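Local coordinates for protein lipolytic enzyme (Clostridium thermocellum, PDB 2VPT) that probably removes acetyl groups from acetylated xylan, as the calcium-binding carbohydrate esterase family 3 catalytic domain of a larger cellulosomal protein, at residues Gly25-Glu30 with Lys185-Ile190; Thr122-Asp127 with Lys155-Lys160. All coordinates share one frame; numbering follows the deposited sequence.

Contact 1. Residues Gly25-Glu30 with Lys185-Ile190; sequences GSYRTE and KKIANI
Y27 and A188 bring the two backbones to within 4.8 Å, CA to CA, where the turn leading into helix 28-37 lies against helix 181-203; three residues on in one segment and three back in the other, the CA atoms of E30 and K185 are 5.8 Å apart. Such close approach suits alanine: A188 CB, the whole of its side chain, sits 3.6 Å from Y27 O and equally near E30 CB. Y27 meets the helix with its first carbon, CB lying 3.8 Å from I187 CG2. Its CG stands between the backbone N and the carbonyl carbon (chi1 66°), and the ring leads away to stack on W191 and to touch F88 and W90. I187 likewise offers only its CG2 branch here and also packs on W90, so both large side chains help to join this helical layer to the central sheet of an SGNH (GDSL) hydrolase. At the outer end the aliphatic parts of two charged residues cross. E30 CG, anti to the backbone N (chi1 180°), reaches K185 CG at 4.0 Å, while E30 OE1 stays 4.7 Å from K185 NZ, where opposite charges may still attract without touching. Long chains suit this place, packing through methylenes while their polar ends stay near the surface. Behind the contact R28 hydrogen-bonds to the carbonyl oxygens of T16, M24 and S50.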
# COMPACT_ATOMS: atom_id res chain seq x y z
N GLY A 25 1.00 -3.45 6.47
CA GLY A 25 0.16 -3.40 7.66
C GLY A 25 0.64 -2.42 8.72
O GLY A 25 -0.13 -2.10 9.64
N SER A 26 1.88 -1.92 8.60
CA SER A 26 2.38 -0.95 9.55
C SER A 26 2.21 -1.46 10.98
O SER A 26 2.36 -2.67 11.23
CB SER A 26 1.64 0.39 9.28
OG SER A 26 1.95 1.42 10.19
N TYR A 27 1.96 -0.55 11.91
CA TYR A 27 1.68 -0.92 13.28
C TYR A 27 0.25 -1.40 13.45
O TYR A 27 -0.14 -1.81 14.54
CB TYR A 27 1.95 0.28 14.21
CG TYR A 27 1.02 1.47 14.00
CD1 TYR A 27 -0.19 1.54 14.65
CD2 TYR A 27 1.37 2.51 13.14
CE1 TYR A 27 -1.06 2.59 14.45
CE2 TYR A 27 0.50 3.58 12.92
CZ TYR A 27 -0.72 3.61 13.59
OH TYR A 27 -1.61 4.65 13.43
N ARG A 28 -0.56 -1.27 12.40
CA ARG A 28 -2.00 -1.56 12.50
C ARG A 28 -2.26 -3.05 12.76
O ARG A 28 -3.17 -3.39 13.51
CB ARG A 28 -2.73 -1.07 11.24
CG ARG A 28 -2.73 0.47 11.16
CD ARG A 28 -3.18 1.00 9.82
NE ARG A 28 -2.20 0.83 8.75
CZ ARG A 28 -2.27 -0.07 7.77
NH1 ARG A 28 -3.23 -0.98 7.67
NH2 ARG A 28 -1.31 -0.08 6.87
N THR A 29 -1.44 -3.92 12.18
CA THR A 29 -1.64 -5.38 12.36
C THR A 29 -1.57 -5.75 13.84
O THR A 29 -2.49 -6.33 14.41
CB THR A 29 -0.58 -6.15 11.58
OG1 THR A 29 -0.61 -5.70 10.21
CG2 THR A 29 -0.83 -7.65 11.63
N GLU A 30 -0.46 -5.40 14.48
CA GLU A 30 -0.28 -5.76 15.89
C GLU A 30 -1.18 -4.94 16.80
O GLU A 30 -1.71 -5.45 17.79
CB GLU A 30 1.19 -5.65 16.27
CG GLU A 30 1.54 -6.00 17.72
CD GLU A 30 1.30 -7.45 18.06
OE1 GLU A 30 1.26 -8.30 17.14
OE2 GLU A 30 1.17 -7.75 19.27
N LYS A 185 5.96 -4.00 15.30
CA LYS A 185 5.39 -4.57 16.52
C LYS A 185 5.78 -3.77 17.74
O LYS A 185 4.94 -3.49 18.59
CB LYS A 185 5.81 -6.03 16.69
CG LYS A 185 5.00 -7.01 15.89
CD LYS A 185 5.42 -8.44 16.22
CE LYS A 185 5.27 -8.80 17.67
NZ LYS A 185 5.51 -10.27 17.84
N LYS A 186 7.04 -3.38 17.83
CA LYS A 186 7.47 -2.49 18.92
C LYS A 186 6.69 -1.18 18.93
O LYS A 186 6.27 -0.68 19.97
CB LYS A 186 8.96 -2.20 18.83
CG LYS A 186 9.89 -3.39 19.12
CD LYS A 186 11.36 -2.94 19.07
CE LYS A 186 12.36 -4.06 19.27
NZ LYS A 186 13.75 -3.52 19.34
N ILE A 187 6.49 -0.60 17.74
CA ILE A 187 5.73 0.64 17.62
C ILE A 187 4.28 0.45 18.06
O ILE A 187 3.74 1.25 18.80
CB ILE A 187 5.83 1.17 16.17
CG1 ILE A 187 7.26 1.66 15.86
CG2 ILE A 187 4.78 2.26 15.89
CD1 ILE A 187 7.68 2.90 16.60
N ALA A 188 3.66 -0.65 17.63
CA ALA A 188 2.31 -0.98 18.06
C ALA A 188 2.18 -1.03 19.58
O ALA A 188 1.20 -0.56 20.15
CB ALA A 188 1.87 -2.31 17.47
N ASN A 189 3.18 -1.61 20.23
CA ASN A 189 3.16 -1.69 21.69
C ASN A 189 3.22 -0.34 22.38
O ASN A 189 2.59 -0.15 23.42
CB ASN A 189 4.20 -2.68 22.20
CG ASN A 189 3.67 -4.12 22.11
OD1 ASN A 189 3.83 -4.79 21.10
ND2 ASN A 189 2.97 -4.56 23.14
N ILE A 190 3.91 0.62 21.76
CA ILE A 190 3.97 1.97 22.31
C ILE A 190 2.65 2.71 22.06
O ILE A 190 2.13 3.37 22.95
CB ILE A 190 5.18 2.75 21.77
CG1 ILE A 190 6.49 2.03 22.11
CG2 ILE A 190 5.19 4.18 22.31
CD1 ILE A 190 7.69 2.51 21.33

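Contact 2. Residues Thr122-Asp127 with Lys155-Lys160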
# COMPACT_ATOMS: atom_id res chain seq x y z
N THR A 122 -10.95 12.78 19.56
CA THR A 122 -9.77 12.58 20.38
C THR A 122 -8.60 12.36 19.45
O THR A 122 -8.67 11.53 18.53
CB THR A 122 -9.96 11.40 21.34
OG1 THR A 122 -11.00 11.73 22.27
CG2 THR A 122 -8.69 11.06 22.10
N LEU A 123 -7.52 13.09 19.68
CA LEU A 123 -6.36 13.09 18.79
C LEU A 123 -5.09 12.65 19.51
O LEU A 123 -4.77 13.14 20.58
CB LEU A 123 -6.16 14.50 18.20
CG LEU A 123 -4.98 14.71 17.24
CD1 LEU A 123 -5.09 13.89 15.95
CD2 LEU A 123 -4.83 16.20 16.89
N PHE A 124 -4.40 11.70 18.91
CA PHE A 124 -3.07 11.27 19.33
C PHE A 124 -2.07 11.69 18.28
O PHE A 124 -2.31 11.51 17.09
CB PHE A 124 -3.04 9.75 19.51
CG PHE A 124 -3.86 9.27 20.66
CD1 PHE A 124 -3.33 9.24 21.92
CD2 PHE A 124 -5.18 8.89 20.50
CE1 PHE A 124 -4.07 8.81 23.00
CE2 PHE A 124 -5.94 8.47 21.59
CZ PHE A 124 -5.37 8.43 22.84
N VAL A 125 -0.96 12.27 18.73
CA VAL A 125 0.11 12.75 17.86
C VAL A 125 1.39 12.05 18.24
O VAL A 125 1.82 12.14 19.40
CB VAL A 125 0.27 14.27 17.97
CG1 VAL A 125 1.43 14.74 17.08
CG2 VAL A 125 -1.04 14.97 17.57
N ALA A 126 2.02 11.37 17.28
CA ALA A 126 3.25 10.61 17.49
C ALA A 126 4.50 11.31 16.99
O ALA A 126 4.46 12.04 15.99
CB ALA A 126 3.14 9.25 16.82
N ASP A 127 5.62 11.08 17.68
CA ASP A 127 6.93 11.31 17.08
C ASP A 127 7.45 10.03 16.40
O ASP A 127 6.70 9.05 16.27
CB ASP A 127 7.91 11.95 18.09
CG ASP A 127 8.39 11.02 19.17
OD1 ASP A 127 7.92 9.87 19.26
OD2 ASP A 127 9.27 11.46 19.95
N LYS A 155 -8.37 17.79 23.62
CA LYS A 155 -8.17 16.36 23.82
C LYS A 155 -7.13 15.83 22.82
O LYS A 155 -7.45 15.07 21.90
CB LYS A 155 -9.52 15.62 23.69
CG LYS A 155 -10.51 16.00 24.81
CD LYS A 155 -11.87 15.36 24.63
CE LYS A 155 -12.73 15.58 25.85
NZ LYS A 155 -14.11 15.07 25.66
N VAL A 156 -5.88 16.25 23.03
CA VAL A 156 -4.73 15.82 22.22
C VAL A 156 -3.64 15.26 23.14
O VAL A 156 -3.36 15.83 24.20
CB VAL A 156 -4.20 16.97 21.31
CG1 VAL A 156 -3.73 18.17 22.15
CG2 VAL A 156 -3.08 16.47 20.39
N TYR A 157 -3.05 14.15 22.73
CA TYR A 157 -2.15 13.37 23.57
C TYR A 157 -0.95 12.95 22.76
O TYR A 157 -1.08 12.59 21.59
CB TYR A 157 -2.89 12.13 24.11
CG TYR A 157 -4.16 12.51 24.83
CD1 TYR A 157 -4.13 12.90 26.16
CD2 TYR A 157 -5.38 12.52 24.16
CE1 TYR A 157 -5.30 13.27 26.82
CE2 TYR A 157 -6.56 12.90 24.81
CZ TYR A 157 -6.50 13.28 26.14
OH TYR A 157 -7.66 13.66 26.80
N PHE A 158 0.22 12.99 23.38
CA PHE A 158 1.49 12.65 22.74
C PHE A 158 1.77 11.16 22.87
O PHE A 158 1.62 10.57 23.93
CB PHE A 158 2.62 13.47 23.40
CG PHE A 158 3.99 13.18 22.87
CD1 PHE A 158 4.29 13.27 21.52
CD2 PHE A 158 5.01 12.85 23.74
CE1 PHE A 158 5.56 13.01 21.06
CE2 PHE A 158 6.28 12.60 23.29
CZ PHE A 158 6.56 12.67 21.94
N VAL A 159 2.20 10.56 21.77
CA VAL A 159 2.61 9.17 21.73
C VAL A 159 4.09 9.14 21.42
O VAL A 159 4.52 9.46 20.30
CB VAL A 159 1.80 8.37 20.69
CG1 VAL A 159 2.30 6.92 20.63
CG2 VAL A 159 0.30 8.46 21.02
N LYS A 160 4.89 8.79 22.42
CA LYS A 160 6.34 8.86 22.29
C LYS A 160 6.92 7.60 21.65
O LYS A 160 7.58 6.80 22.29
CB LYS A 160 6.98 9.09 23.67
CG LYS A 160 8.44 9.48 23.61
CD LYS A 160 9.02 9.82 24.97
CE LYS A 160 10.51 9.76 25.00
NZ LYS A 160 11.06 10.42 26.22
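L123 O receives two donors from the neighbouring strand: Y157 N, in the carbonyl plane at 2.9 Å, and the CA-H of V156, with CA 3.1 Å away. The backbone bonds continue through V125 N to Y157 O and V159 N to V125 O, the latter donor standing above the carbonyl plane, and start and finish with L123 N to K155 O and D127 N to V159 O. The strands run parallel with a 29° twist. On one face are F124, A126, Y157 and V159. Y157 CD2 lies over one face of the F124 ring, the two planes inclined at 37° with centroids 5.5 Å apart, and T122 CG2 comes to the edge of the tyrosine ring, 3.9 Å from CE2. These flat groups give broad cover beneath helix 181-203, where F124 and Y157 both touch I198. The other face carries L123, V125, V156 and F158: V156 CG2 rests against both L123 CD2 and V125 CG2, 3.8 Å from the latter, branched shapes that fill the seam against helices 104-117 and 142-151. At the C-terminal end D127 OD2 meets the edge of the F158 ring, 3.6 Å from CZ, a favourable place for a carboxylate because ring hydrogens are slightly positive; its stronger partner is the hydroxyl of S162. Two parallel neighbours linked through helices 136-139 and 142-151 make a beta-alpha-beta crossover, the repeating element of the three-layer alpha/beta/alpha SGNH hydrolase fold.

Overall arrangement
Along the chain both segments of contact 2 fall between those of contact 1, whose partners come from near the start and the end of the domain. The centres of the two contacts lie about 16 Å apart. Helix 181-203 links them: its early turns meet 25-30, its later turns lie over contact 2, and between these I190 CG2 packs 3.5 Å from K160 O. Strand 86-90 is also shared, since contact 1 packs on it and contact 2 pairs with it. Contact 1 thus ties the C-terminal helix to the first part of the fold, while contact 2 adds strand 156-159 to the edge of the sheet beneath it. The helix follows shortly after H178, which with S14 and D175 probably forms the catalytic triad.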